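Local coordinates for bacilliredoxin BrxA (Bacillus subtilis, PDB 3FHK), which acts as a dithiol bacilliredoxin of the thioredoxin superfamily, removing bacillithiol from mixed disulfides on proteins formed under oxidative stress, at residues A[17-22]-A[62-67]; A[35-40]-A[90-95]; A[40-45]-A[114-119]; A[48-53]-A[94-99]. The protein carries 2 engineered substitutions. All coordinates share one frame; numbering follows the deposited sequence.

Overall arrangement
From the N terminus, helix 2-24 makes contact 1 with helix 57-73, closing a loop that holds the helix 34-43, strand 47-53 and the CXC active site. Helix 34-43 then gives contact 2 with helix 90-97 and contact 3 with the hairpin turn at 114-117, while strand 47-53 meets helix 90-97 in contact 4. Contact 1 crosses the other three along the chain, and contacts 2 and 3 cross each other; contact 4 lies within the span of contact 3 and ends on the same helix as contact 2. Contacts 2, 3 and 4 join two helices, a hairpin and the central strand on one sheet face; Asn53 links contact 4 to contact 1.

Contact 1: residues A[17-22]-A[62-67]; sequences VPMRRE and LARPAA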
loop_
_atom_site.group_PDB
_atom_site.type_symbol
_atom_site.label_atom_id
_atom_site.label_comp_id
_atom_site.label_asym_id
_atom_site.label_seq_id
_atom_site.Cartn_x
_atom_site.Cartn_y
_atom_site.Cartn_z
ATOM N N VAL A 17 -9.979 -7.753 14.072
ATOM C CA VAL A 17 -10.273 -8.892 14.944
ATOM C C VAL A 17 -10.243 -8.550 16.435
ATOM O O VAL A 17 -11.222 -8.777 17.133
ATOM C CB VAL A 17 -9.322 -10.073 14.678
ATOM C CG1 VAL A 17 -9.406 -11.088 15.811
ATOM C CG2 VAL A 17 -9.638 -10.722 13.342
ATOM N N PRO A 18 -9.122 -7.999 16.930
ATOM C CA PRO A 18 -9.115 -7.648 18.353
ATOM C C PRO A 18 -10.195 -6.622 18.685
ATOM O O PRO A 18 -10.624 -6.550 19.836
ATOM C CB PRO A 18 -7.718 -7.034 18.555
ATOM C CG PRO A 18 -7.289 -6.628 17.183
ATOM C CD PRO A 18 -7.818 -7.717 16.310
ATOM N N MET A 19 -10.627 -5.842 17.695
ATOM C CA MET A 19 -11.700 -4.877 17.919
ATOM C C MET A 19 -13.035 -5.592 18.105
ATOM O O MET A 19 -13.925 -5.078 18.782
ATOM C CB MET A 19 -11.772 -3.837 16.792
ATOM C CG MET A 19 -10.511 -2.982 16.676
ATOM S SD MET A 19 -10.556 -1.698 15.387
ATOM C CE MET A 19 -8.797 -1.522 15.080
ATOM N N ARG A 20 -13.166 -6.780 17.516
ATOM C CA ARG A 20 -14.344 -7.623 17.738
ATOM C C ARG A 20 -14.235 -8.384 19.052
ATOM O O ARG A 20 -15.128 -8.320 19.897
ATOM C CB ARG A 20 -14.517 -8.629 16.603
ATOM C CG ARG A 20 -14.751 -7.988 15.253
ATOM C CD ARG A 20 -14.704 -9.013 14.137
ATOM N NE ARG A 20 -14.904 -8.392 12.832
ATOM C CZ ARG A 20 -16.073 -8.342 12.194
ATOM N NH1 ARG A 20 -17.154 -8.872 12.739
ATOM N NH2 ARG A 20 -16.161 -7.762 11.006
ATOM N N ARG A 21 -13.139 -9.113 19.211
ATOM C CA ARG A 21 -12.939 -9.933 20.396
ATOM C C ARG A 21 -13.091 -9.129 21.683
ATOM O O ARG A 21 -13.549 -9.654 22.699
ATOM C CB ARG A 21 -11.582 -10.624 20.354
ATOM C CG ARG A 21 -11.546 -11.862 19.486
ATOM C CD ARG A 21 -10.169 -12.499 19.582
ATOM N NE ARG A 21 -10.036 -13.677 18.731
ATOM C CZ ARG A 21 -8.900 -14.039 18.139
ATOM N NH1 ARG A 21 -7.805 -13.304 18.290
ATOM N NH2 ARG A 21 -8.863 -15.127 17.378
ATOM N N GLU A 22 -12.724 -7.853 21.638
ATOM C CA GLU A 22 -12.915 -6.995 22.798
ATOM C C GLU A 22 -14.349 -7.091 23.334
ATOM O O GLU A 22 -14.551 -7.168 24.545
ATOM C CB GLU A 22 -12.535 -5.545 22.492
ATOM C CG GLU A 22 -12.804 -4.594 23.650
ATOM C CD GLU A 22 -12.004 -3.305 23.558
ATOM O OE1 GLU A 22 -11.258 -3.145 22.568
ATOM O OE2 GLU A 22 -12.119 -2.459 24.476
ATOM N N LEU A 62 -13.778 4.647 24.578
ATOM C CA LEU A 62 -14.950 4.955 25.392
ATOM C C LEU A 62 -16.059 3.912 25.287
ATOM O O LEU A 62 -16.466 3.330 26.294
ATOM C CB LEU A 62 -15.494 6.341 25.043
ATOM C CG LEU A 62 -14.480 7.485 25.122
ATOM C CD1 LEU A 62 -15.045 8.759 24.511
ATOM C CD2 LEU A 62 -14.052 7.725 26.560
ATOM N N ALA A 63 -16.534 3.677 24.069
ATOM C CA ALA A 63 -17.734 2.871 23.875
ATOM C C ALA A 63 -17.563 1.418 24.307
ATOM O O ALA A 63 -18.323 0.933 25.145
ATOM C CB ALA A 63 -18.207 2.954 22.435
ATOM N N ARG A 64 -16.587 0.718 23.727
ATOM C CA ARG A 64 -16.371 -0.692 24.067
ATOM C C ARG A 64 -16.074 -0.892 25.560
ATOM O O ARG A 64 -16.709 -1.717 26.217
ATOM C CB ARG A 64 -15.285 -1.328 23.186
ATOM C CG ARG A 64 -15.716 -1.488 21.728
ATOM C CD ARG A 64 -14.861 -2.508 20.974
ATOM N NE ARG A 64 -13.476 -2.059 20.872
ATOM C CZ ARG A 64 -12.994 -1.328 19.871
ATOM N NH1 ARG A 64 -13.785 -0.979 18.870
ATOM N NH2 ARG A 64 -11.720 -0.952 19.867
ATOM N N PRO A 65 -15.127 -0.114 26.105
ATOM C CA PRO A 65 -14.792 -0.301 27.523
ATOM C C PRO A 65 -16.001 -0.014 28.419
ATOM O O PRO A 65 -16.241 -0.740 29.390
ATOM C CB PRO A 65 -13.684 0.730 27.772
ATOM C CG PRO A 65 -13.154 1.096 26.408
ATOM C CD PRO A 65 -14.259 0.869 25.431
ATOM N N ALA A 66 -16.757 1.032 28.091
ATOM C CA ALA A 66 -17.910 1.421 28.912
ATOM C C ALA A 66 -18.992 0.357 28.886
ATOM O O ALA A 66 -19.574 0.031 29.915
ATOM C CB ALA A 66 -18.473 2.751 28.455
ATOM N N ALA A 67 -19.243 -0.186 27.702
ATOM C CA ALA A 67 -20.288 -1.179 27.513
ATOM C C ALA A 67 -19.983 -2.455 28.288
ATOM O O ALA A 67 -20.857 -3.009 28.954
ATOM C CB ALA A 67 -20.447 -1.493 26.036
HETATM O O HOH W 1 -14.200 -3.425 26.878
#
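Glu22 and Arg64 form a salt bridge between two helices too far apart for close backbone packing, their axes 11.0 Å from each other. The bond runs from Arg64 NE to Glu22 OE1 (3.0 Å, N-H...O angle 161°). It is lopsided in geometry: OE1 lies near the guanidinium plane, at its edge, whereas the arginine comes to the carboxylate from above, the two planes being 72° apart. One N-H thus grips one oxygen, rather than two parallel bonds reaching both oxygens. Glu22 reaches across with CG anti to its own backbone N (chi1 176°) and an extended chain, and its OE2 rests 3.6 Å from Arg64 CB. Met19 O lies over one face of the guanidinium and 3.5 Å from Arg64 CD; Met19 CB sits over the rim of the same face. A water weakly joins Glu22 OE2 to Arg64 O beside this bridge.

Further out, Asn53 ties the arginine to the Met19 carbonyl, its OD1 accepting from Arg64 NH1 and its ND2 donating to Met19 O. Gly25 of the second subunit packs on Arg64, whose side chain is about 7 Å from that of Cys56, an active-site nucleophile. A leucine in place of Arg64 would probably leave Glu22 without its countercharge and Asn53 OD1 without this donor. Helices 2-24 and 57-73 are therefore joined here mainly by polar chemistry, with a buried arginine whose charge is probably balanced by Glu22 through NE and whose NH1 is held by the neutral amide at the end of the central strand.

Contact 2: residues A[35-40]-A[90-95]; sequences EEVENF and KEATAK. With SO4 (sulfate ion), chain E.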
loop_
_atom_site.group_PDB
_atom_site.type_symbol
_atom_site.label_atom_id
_atom_site.label_comp_id
_atom_site.label_asym_id
_atom_site.label_seq_id
_atom_site.Cartn_x
_atom_site.Cartn_y
_atom_site.Cartn_z
ATOM N N GLU A 35 -29.315 -11.458 8.043
ATOM C CA GLU A 35 -30.151 -12.579 8.458
ATOM C C GLU A 35 -29.999 -12.869 9.949
ATOM O O GLU A 35 -30.982 -13.103 10.652
ATOM C CB GLU A 35 -29.811 -13.829 7.647
ATOM C CG GLU A 35 -30.698 -15.024 7.960
ATOM N N GLU A 36 -28.758 -12.852 10.426
ATOM C CA GLU A 36 -28.478 -13.031 11.846
ATOM C C GLU A 36 -29.129 -11.945 12.702
ATOM O O GLU A 36 -29.598 -12.211 13.809
ATOM C CB GLU A 36 -26.974 -13.027 12.088
ATOM C CG GLU A 36 -26.234 -14.080 11.312
ATOM C CD GLU A 36 -24.779 -14.156 11.695
ATOM O OE1 GLU A 36 -24.274 -13.204 12.325
ATOM O OE2 GLU A 36 -24.136 -15.171 11.364
ATOM N N VAL A 37 -29.145 -10.719 12.191
ATOM C CA VAL A 37 -29.782 -9.621 12.905
ATOM C C VAL A 37 -31.289 -9.849 13.002
ATOM O O VAL A 37 -31.878 -9.708 14.070
ATOM C CB VAL A 37 -29.479 -8.260 12.247
ATOM C CG1 VAL A 37 -30.280 -7.148 12.922
ATOM C CG2 VAL A 37 -27.992 -7.960 12.310
ATOM N N GLU A 38 -31.908 -10.211 11.885
ATOM C CA GLU A 38 -33.336 -10.522 11.876
ATOM C C GLU A 38 -33.639 -11.652 12.841
ATOM O O GLU A 38 -34.546 -11.550 13.669
ATOM C CB GLU A 38 -33.800 -10.912 10.475
ATOM C CG GLU A 38 -34.331 -9.761 9.651
ATOM C CD GLU A 38 -34.576 -10.155 8.209
ATOM O OE1 GLU A 38 -33.638 -10.686 7.572
ATOM O OE2 GLU A 38 -35.703 -9.931 7.713
ATOM N N ASN A 39 -32.870 -12.729 12.726
ATOM C CA ASN A 39 -33.025 -13.883 13.601
ATOM C C ASN A 39 -33.051 -13.498 15.065
ATOM O O ASN A 39 -33.986 -13.832 15.784
ATOM C CB ASN A 39 -31.912 -14.898 13.358
ATOM C CG ASN A 39 -32.377 -16.079 12.545
ATOM O OD1 ASN A 39 -33.229 -16.853 12.990
ATOM N ND2 ASN A 39 -31.817 -16.237 11.349
ATOM N N PHE A 40 -32.017 -12.795 15.509
ATOM C CA PHE A 40 -31.968 -12.394 16.898
ATOM C C PHE A 40 -33.138 -11.479 17.253
ATOM O O PHE A 40 -33.893 -11.767 18.172
ATOM C CB PHE A 40 -30.651 -11.702 17.253
ATOM C CG PHE A 40 -30.663 -11.116 18.630
ATOM C CD1 PHE A 40 -30.478 -11.932 19.745
ATOM C CD2 PHE A 40 -30.927 -9.763 18.822
ATOM C CE1 PHE A 40 -30.530 -11.407 21.022
ATOM C CE2 PHE A 40 -30.972 -9.227 20.095
ATOM C CZ PHE A 40 -30.778 -10.048 21.200
ATOM N N LYS A 90 -21.540 -4.228 6.987
ATOM C CA LYS A 90 -22.472 -3.171 6.596
ATOM C C LYS A 90 -23.940 -3.601 6.583
ATOM O O LYS A 90 -24.816 -2.857 7.020
ATOM C CB LYS A 90 -22.077 -2.604 5.235
ATOM C CG LYS A 90 -20.727 -1.923 5.221
ATOM C CD LYS A 90 -20.469 -1.223 3.897
ATOM C CE LYS A 90 -19.046 -0.682 3.823
ATOM N NZ LYS A 90 -18.846 0.227 2.650
ATOM N N GLU A 91 -24.217 -4.794 6.071
ATOM C CA GLU A 91 -25.600 -5.228 5.934
ATOM C C GLU A 91 -26.176 -5.538 7.300
ATOM O O GLU A 91 -27.346 -5.256 7.579
ATOM C CB GLU A 91 -25.724 -6.438 5.004
ATOM C CG GLU A 91 -25.304 -6.151 3.566
ATOM C CD GLU A 91 -25.857 -7.161 2.570
ATOM O OE1 GLU A 91 -26.476 -8.157 3.006
ATOM O OE2 GLU A 91 -25.679 -6.953 1.347
ATOM N N ALA A 92 -25.344 -6.119 8.155
ATOM C CA ALA A 92 -25.747 -6.374 9.524
ATOM C C ALA A 92 -26.149 -5.070 10.216
ATOM O O ALA A 92 -27.253 -4.971 10.742
ATOM C CB ALA A 92 -24.628 -7.065 10.291
ATOM N N THR A 93 -25.277 -4.059 10.205
ATOM C CA THR A 93 -25.622 -2.830 10.931
ATOM C C THR A 93 -26.785 -2.044 10.302
ATOM O O THR A 93 -27.595 -1.471 11.034
ATOM C CB THR A 93 -24.391 -1.917 11.293
ATOM O OG1 THR A 93 -24.461 -0.655 10.618
ATOM C CG2 THR A 93 -23.087 -2.612 10.997
ATOM N N ALA A 94 -26.874 -2.034 8.970
ATOM C CA ALA A 94 -28.010 -1.407 8.275
ATOM C C ALA A 94 -29.339 -2.048 8.682
ATOM O O ALA A 94 -30.339 -1.365 8.872
ATOM C CB ALA A 94 -27.833 -1.472 6.746
ATOM N N LYS A 95 -29.325 -3.368 8.818
ATOM C CA LYS A 95 -30.471 -4.129 9.303
ATOM C C LYS A 95 -30.803 -3.847 10.784
ATOM O O LYS A 95 -31.961 -3.672 11.138
ATOM C CB LYS A 95 -30.230 -5.626 9.070
ATOM C CG LYS A 95 -31.300 -6.545 9.630
ATOM C CD LYS A 95 -32.673 -6.152 9.130
ATOM C CE LYS A 95 -32.702 -6.097 7.617
ATOM N NZ LYS A 95 -34.101 -6.049 7.108
HETATM S S SO4 E . -21.303 -6.648 4.187
HETATM O O1 SO4 E . -21.338 -6.095 2.837
HETATM O O2 SO4 E . -20.378 -5.854 4.994
HETATM O O3 SO4 E . -22.636 -6.590 4.775
HETATM O O4 SO4 E . -20.863 -8.038 4.123
#
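Lys95 lies against Val37 and Glu38 where helices 34-43 and 90-97 pack at 34°, their axes 8.7 Å apart. Lys95 CB is 4.1 Å from Val37 CG1. The next carbon, Lys95 CG, presses on Val37 CG1 at 3.5 Å, tighter than carbons usually sit. From there the chain makes two bends (chi2 54°, chi3 55°), which carry the rest of it away from the valine toward Glu38, and Lys95 CD meets Glu38 CG at 4.0 Å where the two chains cross at a slant. At the tip Lys95 NZ is 4.2 Å from Glu38 OE2, too long for a salt bridge; its stronger partner is Glu98, three residues on. The other branch of Val37 turns to Ala92, with CG2 3.5 Å from Ala92 O and 4.0 Å from Ala92 CB, at the point where the two backbones are nearest.

Leu31 of a loop and Val84 of strand 80-85 also touch Val37, which thus meets both the other helix and the sheet. At the N-terminal end of helix 90-97, a sulfate, probably from the crystallisation liquor, accepts bonds from Lys90 N to O2 and from Glu91 N to O3 (2.7 Å), the kind of anion site that the first backbone N-H groups of a helix commonly offer. The contact is thus apolar at the sheet side, while its outer rim draws on the carbon chain of a lysine whose charge is probably met mainly by Glu98, Glu38 probably adding a longer-range attraction.

Contact 3: residues A[40-45]-A[114-119]; sequences FMEKAE and KGKEVV
Met41 of helix 34-43 comes opposite Lys116 with their CA atoms 5.7 Å apart, where the chain between strands 109-114 and 117-122 reverses in a type II' turn from Lys114 to Glu117. Gly115 takes the first corner of that turn, with the positive phi (57°) it requires, and its CA lies 3.9 Å from Ala44 O. Lys116, at the second corner, places CG between its backbone N and carbonyl carbon (chi1 60°); the remainder of the chain is extended and runs past the carbonyl of Met41. Lys116 CB is 3.7 Å from Met41 O and 3.9 Å from Met41 CE, the methionine being folded back on itself to bring the methyl there. Further along, Lys116 CD stays 3.8 Å from Met41 O.

At the tip, Lys116 NZ forms a salt bridge with Glu42 OE1 (3.1 Å), which offers its syn lone pair, and a weak second bond with Glu42 OE2. Glu42 is bent at chi2, which swings its carboxylate back to the lysine although its CB points away. OE2 also accepts from Tyr99 OH, so the carboxylate spans hairpin, helix and the loop after helix 90-97. A backbone bond between Gly115 and Gly46 ties the turn to the chain after the helix. This is a surface seam: an ion pair with one firm and one weak bond lies at the exposed side, beside the buried Met41, and the phenol is likely to help hold the glutamate in the bent form that the lysine meets.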
loop_
_atom_site.group_PDB
_atom_site.type_symbol
_atom_site.label_atom_id
_atom_site.label_comp_id
_atom_site.label_asym_id
_atom_site.label_seq_id
_atom_site.Cartn_x
_atom_site.Cartn_y
_atom_site.Cartn_z
ATOM N N PHE A 40 -32.017 -12.795 15.509
ATOM C CA PHE A 40 -31.968 -12.394 16.898
ATOM C C PHE A 40 -33.138 -11.479 17.253
ATOM O O PHE A 40 -33.893 -11.767 18.172
ATOM C CB PHE A 40 -30.651 -11.702 17.253
ATOM C CG PHE A 40 -30.663 -11.116 18.630
ATOM C CD1 PHE A 40 -30.478 -11.932 19.745
ATOM C CD2 PHE A 40 -30.927 -9.763 18.822
ATOM C CE1 PHE A 40 -30.530 -11.407 21.022
ATOM C CE2 PHE A 40 -30.972 -9.227 20.095
ATOM C CZ PHE A 40 -30.778 -10.048 21.200
ATOM N N MET A 41 -33.279 -10.375 16.526
ATOM C CA MET A 41 -34.277 -9.363 16.858
ATOM C C MET A 41 -35.715 -9.893 16.844
ATOM O O MET A 41 -36.518 -9.502 17.681
ATOM C CB MET A 41 -34.127 -8.116 15.971
ATOM C CG MET A 41 -32.815 -7.355 16.197
ATOM S SD MET A 41 -32.708 -6.520 17.799
ATOM C CE MET A 41 -33.608 -5.014 17.457
ATOM N N GLU A 42 -36.040 -10.795 15.922
ATOM C CA GLU A 42 -37.400 -11.349 15.892
ATOM C C GLU A 42 -37.685 -12.368 17.005
ATOM O O GLU A 42 -38.822 -12.784 17.186
ATOM C CB GLU A 42 -37.740 -11.958 14.524
ATOM C CG GLU A 42 -37.661 -10.985 13.350
ATOM C CD GLU A 42 -38.492 -9.719 13.544
ATOM O OE1 GLU A 42 -39.583 -9.781 14.147
ATOM O OE2 GLU A 42 -38.051 -8.654 13.073
ATOM N N LYS A 43 -36.659 -12.764 17.749
ATOM C CA LYS A 43 -36.837 -13.733 18.828
ATOM C C LYS A 43 -36.476 -13.147 20.191
ATOM O O LYS A 43 -36.819 -13.710 21.231
ATOM C CB LYS A 43 -35.979 -14.976 18.584
ATOM C CG LYS A 43 -36.215 -15.686 17.261
ATOM C CD LYS A 43 -35.245 -16.861 17.119
ATOM C CE LYS A 43 -35.261 -17.449 15.712
ATOM N N ALA A 44 -35.767 -12.025 20.183
ATOM C CA ALA A 44 -35.258 -11.439 21.419
ATOM C C ALA A 44 -36.348 -11.255 22.473
ATOM O O ALA A 44 -37.444 -10.778 22.182
ATOM C CB ALA A 44 -34.554 -10.111 21.137
ATOM N N GLU A 45 -36.027 -11.643 23.700
ATOM C CA GLU A 45 -36.922 -11.464 24.828
ATOM C C GLU A 45 -36.196 -10.781 25.976
ATOM O O GLU A 45 -34.989 -10.978 26.172
ATOM C CB GLU A 45 -37.492 -12.809 25.280
ATOM C CG GLU A 45 -38.743 -13.217 24.513
ATOM C CD GLU A 45 -39.043 -14.703 24.609
ATOM O OE1 GLU A 45 -38.354 -15.410 25.381
ATOM O OE2 GLU A 45 -39.965 -15.164 23.903
ATOM N N LYS A 114 -36.118 -3.372 24.864
ATOM C CA LYS A 114 -37.050 -4.261 25.542
ATOM C C LYS A 114 -37.751 -4.953 24.385
ATOM O O LYS A 114 -38.326 -4.282 23.527
ATOM C CB LYS A 114 -38.044 -3.466 26.387
ATOM C CG LYS A 114 -39.156 -4.295 27.017
ATOM C CD LYS A 114 -38.931 -4.537 28.507
ATOM C CE LYS A 114 -37.914 -5.641 28.757
ATOM N NZ LYS A 114 -37.718 -5.932 30.213
ATOM N N GLY A 115 -37.673 -6.281 24.328
ATOM C CA GLY A 115 -38.014 -6.989 23.106
ATOM C C GLY A 115 -37.139 -6.447 21.985
ATOM O O GLY A 115 -35.912 -6.406 22.110
ATOM N N LYS A 116 -37.755 -6.004 20.896
ATOM C CA LYS A 116 -36.995 -5.355 19.829
ATOM C C LYS A 116 -37.240 -3.837 19.767
ATOM O O LYS A 116 -36.891 -3.177 18.790
ATOM C CB LYS A 116 -37.268 -6.018 18.478
ATOM C CG LYS A 116 -38.715 -5.985 18.043
ATOM C CD LYS A 116 -38.920 -6.705 16.714
ATOM C CE LYS A 116 -40.285 -6.374 16.114
ATOM N NZ LYS A 116 -40.435 -6.909 14.727
ATOM N N GLU A 117 -37.829 -3.290 20.825
ATOM C CA GLU A 117 -38.089 -1.858 20.905
ATOM C C GLU A 117 -37.000 -1.136 21.701
ATOM O O GLU A 117 -36.631 -1.574 22.787
ATOM C CB GLU A 117 -39.445 -1.603 21.570
ATOM C CG GLU A 117 -39.683 -0.129 21.890
ATOM C CD GLU A 117 -40.796 0.097 22.907
ATOM O OE1 GLU A 117 -41.799 0.756 22.547
ATOM O OE2 GLU A 117 -40.671 -0.381 24.059
ATOM N N VAL A 118 -36.497 -0.028 21.168
ATOM C CA VAL A 118 -35.521 0.789 21.889
ATOM C C VAL A 118 -36.166 1.477 23.086
ATOM O O VAL A 118 -37.198 2.129 22.945
ATOM C CB VAL A 118 -34.890 1.842 20.966
ATOM C CG1 VAL A 118 -33.917 2.743 21.744
ATOM C CG2 VAL A 118 -34.171 1.154 19.801
ATOM N N VAL A 119 -35.583 1.308 24.271
ATOM C CA VAL A 119 -36.057 2.040 25.442
ATOM C C VAL A 119 -35.000 3.033 25.931
ATOM O O VAL A 119 -35.271 3.892 26.771
ATOM C CB VAL A 119 -36.483 1.103 26.595
ATOM C CG1 VAL A 119 -37.685 0.253 26.189
ATOM C CG2 VAL A 119 -35.295 0.227 27.073
#

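Contact 4: residues A[48-53]-A[94-99]; sequences TLVVVN and AKMREY. With SO4 (sulfate ion), chain F.
Val50 and Met96 reach toward each other, tip to tip, from strand 47-53 and helix 90-97. In the conformer given, Met96 CG is 4.0 Å from Val50 CG1. The methyl CE is modelled too close to Val50 CG2 for its exact position to be trusted, and a second conformer was deposited. Met96 leaves the helix with CG anti to the backbone N (chi1 -170°) and bends at chi2, which turns the side chain toward the strand. Leu113 touches both Val50 and Met96.

Val52, two residues along the same strand face, meets a different kind of group. The strand is central in the mixed sheet of this thioredoxin-superfamily fold and is followed, after a short link, by the CXC motif, the side chain of Val52 being about 9 Å from that of Cys56. Arg97 crosses Val52 at about a right angle, its chain extended from CG to NE, and Arg97 NH2 passes 4.0 Å from Val52 CG1. The guanidinium of Arg97 turns its edge to a sulfate, probably from the crystallisation liquor: Arg97 NH1 donates to sulfate O4 (2.8 Å, 157°) and Arg97 NH2 to sulfate O3 (2.7 Å, 168°). With Arg97 replaced by alanine, the sulfate would probably lose this two-pronged partner and Val52 CG1 its polar neighbour. Arg97 NH2 also makes a weak bond to Ser106 O, and Pro105 touches the arginine.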
loop_
_atom_site.group_PDB
_atom_site.type_symbol
_atom_site.label_atom_id
_atom_site.label_comp_id
_atom_site.label_asym_id
_atom_site.label_seq_id
_atom_site.Cartn_x
_atom_site.Cartn_y
_atom_site.Cartn_z
ATOM N N THR A 48 -32.033 -6.082 26.072
ATOM C CA THR A 48 -30.842 -6.266 25.273
ATOM C C THR A 48 -30.032 -4.984 25.183
ATOM O O THR A 48 -30.584 -3.910 24.964
ATOM C CB THR A 48 -31.180 -6.731 23.854
ATOM O OG1 THR A 48 -31.685 -8.072 23.899
ATOM C CG2 THR A 48 -29.924 -6.693 22.969
ATOM N N LEU A 49 -28.723 -5.111 25.384
ATOM C CA LEU A 49 -27.792 -4.044 25.047
ATOM C C LEU A 49 -27.196 -4.343 23.684
ATOM O O LEU A 49 -26.557 -5.373 23.482
ATOM C CB LEU A 49 -26.675 -3.907 26.085
ATOM C CG LEU A 49 -25.670 -2.808 25.729
ATOM C CD1 LEU A 49 -26.378 -1.474 25.710
ATOM C CD2 LEU A 49 -24.466 -2.776 26.695
ATOM N N VAL A 50 -27.440 -3.444 22.746
ATOM C CA VAL A 50 -26.871 -3.544 21.423
ATOM C C VAL A 50 -25.752 -2.522 21.366
ATOM O O VAL A 50 -25.929 -1.352 21.735
ATOM C CB VAL A 50 -27.930 -3.228 20.330
ATOM C CG1 VAL A 50 -27.292 -3.200 18.942
ATOM C CG2 VAL A 50 -29.095 -4.248 20.385
ATOM N N VAL A 51 -24.583 -2.965 20.933
ATOM C CA VAL A 51 -23.486 -2.040 20.707
ATOM C C VAL A 51 -23.196 -1.976 19.222
ATOM O O VAL A 51 -22.932 -2.992 18.576
ATOM C CB VAL A 51 -22.212 -2.448 21.459
ATOM C CG1 VAL A 51 -21.059 -1.503 21.103
ATOM C CG2 VAL A 51 -22.471 -2.455 22.960
ATOM N N VAL A 52 -23.289 -0.777 18.676
ATOM C CA VAL A 52 -22.862 -0.561 17.310
ATOM C C VAL A 52 -21.394 -0.193 17.329
ATOM O O VAL A 52 -21.017 0.932 17.685
ATOM C CB VAL A 52 -23.679 0.523 16.627
ATOM C CG1 VAL A 52 -23.107 0.796 15.244
ATOM C CG2 VAL A 52 -25.121 0.076 16.539
ATOM N N ASN A 53 -20.574 -1.169 16.960
ATOM C CA ASN A 53 -19.134 -1.066 17.081
ATOM C C ASN A 53 -18.559 -0.263 15.920
ATOM O O ASN A 53 -19.271 0.029 14.958
ATOM C CB ASN A 53 -18.528 -2.470 17.148
ATOM C CG ASN A 53 -17.167 -2.492 17.823
ATOM O OD1 ASN A 53 -16.667 -1.462 18.281
ATOM N ND2 ASN A 53 -16.557 -3.670 17.877
ATOM N N ALA A 94 -26.874 -2.034 8.970
ATOM C CA ALA A 94 -28.010 -1.407 8.275
ATOM C C ALA A 94 -29.339 -2.048 8.682
ATOM O O ALA A 94 -30.339 -1.365 8.872
ATOM C CB ALA A 94 -27.833 -1.472 6.746
ATOM N N LYS A 95 -29.325 -3.368 8.818
ATOM C CA LYS A 95 -30.471 -4.129 9.303
ATOM C C LYS A 95 -30.803 -3.847 10.784
ATOM O O LYS A 95 -31.961 -3.672 11.138
ATOM C CB LYS A 95 -30.230 -5.626 9.070
ATOM C CG LYS A 95 -31.300 -6.545 9.630
ATOM C CD LYS A 95 -32.673 -6.152 9.130
ATOM C CE LYS A 95 -32.702 -6.097 7.617
ATOM N NZ LYS A 95 -34.101 -6.049 7.108
ATOM N N MET A 96 -29.790 -3.811 11.640
ATOM C CA MET A 96 -30.036 -3.479 13.038
ATOM C C MET A 96 -30.643 -2.082 13.153
ATOM O O MET A 96 -31.603 -1.866 13.895
ATOM C CB MET A 96 -28.753 -3.577 13.865
ATOM C CG MET A 96 -28.970 -3.472 15.367
ATOM S SD MET A 96 -30.227 -4.613 15.989
ATOM C CE MET A 96 -30.468 -3.951 17.617
ATOM N N ARG A 97 -30.092 -1.138 12.397
ATOM C CA ARG A 97 -30.542 0.247 12.475
ATOM C C ARG A 97 -32.007 0.416 12.065
ATOM O O ARG A 97 -32.685 1.317 12.552
ATOM C CB ARG A 97 -29.601 1.184 11.698
ATOM C CG ARG A 97 -28.217 1.395 12.385
ATOM C CD ARG A 97 -27.230 2.121 11.457
ATOM N NE ARG A 97 -26.063 2.616 12.175
ATOM C CZ ARG A 97 -24.933 3.029 11.598
ATOM N NH1 ARG A 97 -24.790 3.001 10.275
ATOM N NH2 ARG A 97 -23.925 3.456 12.349
ATOM N N GLU A 98 -32.501 -0.467 11.202
ATOM C CA GLU A 98 -33.904 -0.436 10.806
ATOM C C GLU A 98 -34.843 -0.548 12.006
ATOM O O GLU A 98 -35.983 -0.084 11.951
ATOM C CB GLU A 98 -34.210 -1.556 9.817
ATOM C CG GLU A 98 -33.719 -1.311 8.403
ATOM C CD GLU A 98 -34.051 -2.468 7.484
ATOM O OE1 GLU A 98 -34.798 -3.370 7.918
ATOM O OE2 GLU A 98 -33.567 -2.485 6.334
ATOM N N TYR A 99 -34.362 -1.170 13.079
ATOM C CA TYR A 99 -35.159 -1.384 14.285
ATOM C C TYR A 99 -35.130 -0.173 15.219
ATOM O O TYR A 99 -35.973 -0.056 16.109
ATOM C CB TYR A 99 -34.653 -2.617 15.050
ATOM C CG TYR A 99 -34.902 -3.941 14.355
ATOM C CD1 TYR A 99 -36.047 -4.688 14.615
ATOM C CD2 TYR A 99 -34.002 -4.432 13.428
ATOM C CE1 TYR A 99 -36.282 -5.898 13.967
ATOM C CE2 TYR A 99 -34.223 -5.630 12.774
ATOM C CZ TYR A 99 -35.356 -6.362 13.050
ATOM O OH TYR A 99 -35.550 -7.557 12.398
HETATM S S SO4 F . -21.342 4.170 9.726
HETATM O O1 SO4 F . -21.228 5.363 8.897
HETATM O O2 SO4 F . -20.028 3.542 9.802
HETATM O O3 SO4 F . -21.799 4.603 11.048
HETATM O O4 SO4 F . -22.275 3.181 9.167
#